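Side-chain contacts in Exo-beta-1,4-mannosidase (Rhizomucor miehei, PDB 4LYP), which probably removes beta-linked mannose units from the non-reducing ends of mannan-derived sugars as a glycoside hydrolase family 5 exo-beta-mannosidase with transglycosylation activity: residues S195-A198 and P199-K203; E248-S251 and T252-K256. All coordinates share one frame; numbering follows the deposited sequence. Where two conformers were deposited one is given.

Interaction 1 of 2, residues S195-A198 and P199-K203; sequences SEIA and PKANK
Glu196 and Lys200 form an i to i+4 salt bridge at the start of helix 197-213 in this TIM-barrel hydrolase, with Lys200 NZ 3.0 Å from Glu196 OE1. The ammonium comes to the anti lone pair of OE1, the one directed away from OE2. Glu196 can reach forward because its CG stands anti to the backbone N (chi1 -176°) and the chain runs on extended, while the lysine chain bends at chi3 and passes Lys200 CE 3.6 Å from Glu196 O. Long, flexible charged chains suit this solvent-exposed surface, and a carboxylate near the helix start would be expected to interact favourably with the helix dipole.

Pro199 fits the same turn for another reason. Its nitrogen carries no hydrogen, which is tolerated this early in a helix because first-turn amides largely have no i-4 helical carbonyl to meet; Ser195 O faces Pro199 CD at 3.3 Å instead of an N-H.

Ile197 and Ala201 turn to the buried side, where CG2 of the isoleucine and CB of the alanine meet at 4.3 Å. Arg190 and Phe191 of helix 181-193 and Ile166 of helix 158-167 pack around this pair. Before the turn, Asp194 OD2 accepts from the backbone N of both Glu196 and Ile197, tying down amides at the beginning of the helix.

Asn202 is buried and uses both ends of its amide: OD1 accepts from Trp246 NE1, and ND2 turns back to the helix. Ala198 O thereby takes two donors from opposite faces of its plane, Asn202 N at 2.9 Å and Asn202 ND2 at 3.0 Å, the oxygen lying only 4° out of the side-chain amide plane.

Interaction 2 of 2, residues E248-S251 and T252-K256; sequences EEIS and TFIKK
Residues 248-251 and 252-256 form consecutive turns of helix 244-257, joined by i to i+4 backbone bonds from Thr252, Phe253, Ile254 and Lys255 to the carbonyls of Glu248, Glu249, Ile250 and Ser251. The bond from Ile254 N to Ile250 O is 2.9 Å long, with an N-H...O angle of 163°.

Thr252 adds a side-chain bond to this pattern. Its OG1, anti to the carbonyl carbon (chi1 -68°), turns back and donates to Glu248 O at 2.9 Å, while its own N reaches the same oxygen at 3.1 Å from the opposite face of the carbonyl plane. A short side chain with its hydroxyl on CB suits this place, since in that rotamer it reaches the i-4 carbonyl, and OG1 also bonds Asn284 ND2. Glu248, bent at chi2, brings OE2 to 3.5 Å from Thr252 OG1, but its OE1 accepts a hydrogen bond with His282 ND1.

On the buried side Ile250 CG2 meets Ile254 CD1 at 3.9 Å, branched aliphatic chains filling successive turns. Ile254 and Ser251 rest on Val263, and Ser251 OG is bonded to Phe247 O within the helix. Lys255 swings away to a salt bridge with Asp286.

This amphipathic helix links strand 230-234 to parallel strand 262-264, the beta-alpha-beta crossover from which a TIM barrel is built.

Interaction 1 precedes interaction 2 in the chain, and their centres lie 16 Å apart. The two helices, 197-213 and 244-257, nevertheless touch directly: Asn202 OD1 comes 3.4 Å from Ile250 CD1. Trp246 belongs to helix 244-257 too, so the polar partner and the apolar neighbour of that oxygen come from the same helix. Phe253 reaches Lys206 and Ile209 farther along helix 197-213. Both helices lie in the barrel's outer layer, 197-213 between strands 144-148 and 230-234 in the chain, 244-257 between 230-234 and 262-264. Neither contact supplies a residue to either guanidine site; one of these includes Trp153 and Glu238, and Glu238 follows strand 230-234.

Interaction 1 of 2, residues S195-A198 and P199-K203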
loop_
_atom_site.group_PDB
_atom_site.type_symbol
_atom_site.label_atom_id
_atom_site.label_comp_id
_atom_site.label_asym_id
_atom_site.label_seq_id
_atom_site.Cartn_x
_atom_site.Cartn_y
_atom_site.Cartn_z
ATOM N N SER A 195 9.740 2.093 26.104
ATOM C CA SER A 195 8.715 2.400 27.130
ATOM C C SER A 195 8.480 3.917 27.317
ATOM O O SER A 195 7.418 4.284 27.794
ATOM C CB SER A 195 9.215 1.810 28.533
ATOM O OG SER A 195 10.549 2.381 28.877
ATOM N N GLU A 196 9.533 4.722 27.050
ATOM C CA GLU A 196 9.403 6.131 27.169
ATOM C C GLU A 196 8.855 6.825 25.909
ATOM O O GLU A 196 7.990 7.693 25.916
ATOM C CB GLU A 196 10.695 6.823 27.669
ATOM C CG GLU A 196 10.479 8.357 27.886
ATOM C CD GLU A 196 11.620 9.228 28.049
ATOM O OE1 GLU A 196 11.404 10.435 27.775
ATOM O OE2 GLU A 196 12.671 8.702 28.386
ATOM N N ILE A 197 9.460 6.426 24.767
ATOM C CA ILE A 197 9.111 7.060 23.500
ATOM C C ILE A 197 7.721 6.617 23.013
ATOM O O ILE A 197 6.991 7.445 22.495
ATOM C CB ILE A 197 10.165 6.711 22.439
ATOM C CG1 ILE A 197 11.511 7.424 22.801
ATOM C CG2 ILE A 197 9.735 7.083 21.012
ATOM C CD1 ILE A 197 12.729 6.860 22.097
ATOM N N ALA A 198 7.399 5.333 23.176
ATOM C CA ALA A 198 6.202 4.823 22.495
ATOM C C ALA A 198 4.922 5.553 22.931
ATOM O O ALA A 198 4.086 5.885 22.089
ATOM C CB ALA A 198 6.062 3.324 22.722
ATOM N N PRO A 199 4.707 5.857 24.254
ATOM C CA PRO A 199 3.446 6.551 24.548
ATOM C C PRO A 199 3.369 7.901 23.882
ATOM O O PRO A 199 2.294 8.339 23.441
ATOM C CB PRO A 199 3.492 6.688 26.097
ATOM C CG PRO A 199 4.430 5.574 26.535
ATOM C CD PRO A 199 5.443 5.391 25.447
ATOM N N LYS A 200 4.503 8.596 23.803
ATOM C CA LYS A 200 4.534 9.944 23.217
ATOM C C LYS A 200 4.321 9.907 21.708
ATOM O O LYS A 200 3.558 10.698 21.121
ATOM C CB LYS A 200 5.864 10.616 23.570
ATOM C CG LYS A 200 5.991 10.904 25.093
ATOM C CD LYS A 200 7.261 11.633 25.460
ATOM C CE LYS A 200 7.914 11.256 26.665
ATOM N NZ LYS A 200 9.175 12.055 26.625
ATOM N N ALA A 201 4.997 8.966 21.079
ATOM C CA ALA A 201 4.930 8.805 19.588
ATOM C C ALA A 201 3.514 8.425 19.257
ATOM O O ALA A 201 2.942 8.923 18.291
ATOM C CB ALA A 201 5.957 7.809 19.124
ATOM N N ASN A 202 2.918 7.461 20.009
ATOM C CA ASN A 202 1.564 6.997 19.711
ATOM C C ASN A 202 0.514 8.015 19.953
ATOM O O ASN A 202 -0.531 8.020 19.287
ATOM C CB ASN A 202 1.331 5.650 20.335
ATOM C CG ASN A 202 1.987 4.590 19.438
ATOM O OD1 ASN A 202 1.331 4.058 18.529
ATOM N ND2 ASN A 202 3.242 4.127 19.858
ATOM N N LYS A 203 0.749 8.971 20.885
ATOM C CA LYS A 203 -0.146 10.104 21.077
ATOM C C LYS A 203 -0.217 10.956 19.788
ATOM O O LYS A 203 -1.302 11.274 19.297
ATOM C CB LYS A 203 0.363 10.966 22.229
ATOM C CG LYS A 203 -0.452 12.241 22.444
ATOM C CD LYS A 203 0.071 13.535 21.794
ATOM C CE LYS A 203 -0.782 14.773 22.156
ATOM N NZ LYS A 203 -1.337 14.620 23.521
#

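Interaction 2 of 2, residues E248-S251 and T252-K256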
loop_
_atom_site.group_PDB
_atom_site.type_symbol
_atom_site.label_atom_id
_atom_site.label_comp_id
_atom_site.label_asym_id
_atom_site.label_seq_id
_atom_site.Cartn_x
_atom_site.Cartn_y
_atom_site.Cartn_z
ATOM N N GLU A 248 -3.351 -4.504 19.227
ATOM C CA GLU A 248 -4.666 -4.487 19.891
ATOM C C GLU A 248 -5.102 -3.058 20.173
ATOM O O GLU A 248 -6.223 -2.618 19.909
ATOM C CB GLU A 248 -4.572 -5.287 21.213
ATOM C CG GLU A 248 -5.870 -5.307 22.005
ATOM C CD GLU A 248 -6.858 -6.081 21.234
ATOM O OE1 GLU A 248 -6.556 -7.172 20.689
ATOM O OE2 GLU A 248 -7.973 -5.612 21.220
ATOM N N GLU A 249 -4.174 -2.260 20.710
ATOM C CA GLU A 249 -4.558 -0.924 21.120
ATOM C C GLU A 249 -4.867 -0.024 19.925
ATOM O O GLU A 249 -5.832 0.734 19.963
ATOM C CB GLU A 249 -3.400 -0.371 21.972
ATOM C CG GLU A 249 -3.815 0.704 22.942
ATOM C CD GLU A 249 -3.140 1.888 22.461
ATOM O OE1 GLU A 249 -2.187 2.469 23.082
ATOM O OE2 GLU A 249 -3.538 2.173 21.358
ATOM N N ILE A 250 -3.997 -0.028 18.907
ATOM C CA ILE A 250 -4.220 0.904 17.809
ATOM C C ILE A 250 -5.417 0.483 16.999
ATOM O O ILE A 250 -6.197 1.321 16.541
ATOM C CB ILE A 250 -2.959 1.126 16.942
ATOM C CG1 ILE A 250 -1.694 1.549 17.658
ATOM C CG2 ILE A 250 -3.273 2.218 15.874
ATOM C CD1 ILE A 250 -1.874 2.883 18.395
ATOM N N SER A 251 -5.585 -0.845 16.767
ATOM C CA SER A 251 -6.756 -1.261 15.972
ATOM C C SER A 251 -8.070 -0.853 16.668
ATOM O O SER A 251 -9.010 -0.465 16.027
ATOM C CB SER A 251 -6.714 -2.752 15.698
ATOM O OG SER A 251 -6.822 -3.536 16.916
ATOM N N THR A 252 -8.094 -0.957 18.005
ATOM C CA THR A 252 -9.313 -0.635 18.752
ATOM C C THR A 252 -9.550 0.874 18.687
ATOM O O THR A 252 -10.684 1.322 18.517
ATOM C CB THR A 252 -9.142 -1.107 20.217
ATOM O OG1 THR A 252 -9.105 -2.500 20.182
ATOM C CG2 THR A 252 -10.331 -0.645 21.133
ATOM N N PHE A 253 -8.480 1.680 18.768
ATOM C CA PHE A 253 -8.598 3.130 18.642
ATOM C C PHE A 253 -9.198 3.481 17.278
ATOM O O PHE A 253 -10.111 4.287 17.158
ATOM C CB PHE A 253 -7.220 3.806 18.795
ATOM C CG PHE A 253 -7.241 5.275 18.630
ATOM C CD1 PHE A 253 -7.530 6.102 19.710
ATOM C CD2 PHE A 253 -7.027 5.861 17.380
ATOM C CE1 PHE A 253 -7.559 7.506 19.529
ATOM C CE2 PHE A 253 -7.096 7.208 17.225
ATOM C CZ PHE A 253 -7.347 8.036 18.286
ATOM N N ILE A 254 -8.655 2.861 16.205
ATOM C CA ILE A 254 -9.107 3.159 14.855
ATOM C C ILE A 254 -10.590 2.746 14.680
ATOM O O ILE A 254 -11.363 3.519 14.133
ATOM C CB ILE A 254 -8.222 2.431 13.797
ATOM C CG1 ILE A 254 -6.852 3.054 13.812
ATOM C CG2 ILE A 254 -8.822 2.459 12.413
ATOM C CD1 ILE A 254 -5.839 2.275 13.001
ATOM N N LYS A 255 -10.944 1.558 15.185
ATOM C CA LYS A 255 -12.311 1.076 15.046
ATOM C C LYS A 255 -13.293 1.973 15.795
ATOM O O LYS A 255 -14.356 2.339 15.277
ATOM C CB LYS A 255 -12.394 -0.356 15.587
ATOM C CG LYS A 255 -13.792 -0.935 15.447
ATOM C CD LYS A 255 -14.328 -1.238 14.086
ATOM C CE LYS A 255 -13.583 -2.354 13.435
ATOM N NZ LYS A 255 -14.227 -2.821 12.095
ATOM N N LYS A 256 -12.949 2.372 17.024
ATOM C CA LYS A 256 -13.843 3.262 17.774
ATOM C C LYS A 256 -13.945 4.652 17.059
ATOM O O LYS A 256 -14.989 5.282 17.077
ATOM C CB LYS A 256 -13.311 3.435 19.197
ATOM C CG LYS A 256 -13.547 2.167 20.084
ATOM C CD LYS A 256 -13.139 2.423 21.520
ATOM C CE LYS A 256 -13.610 1.363 22.549
ATOM N NZ LYS A 256 -13.134 -0.012 22.330
#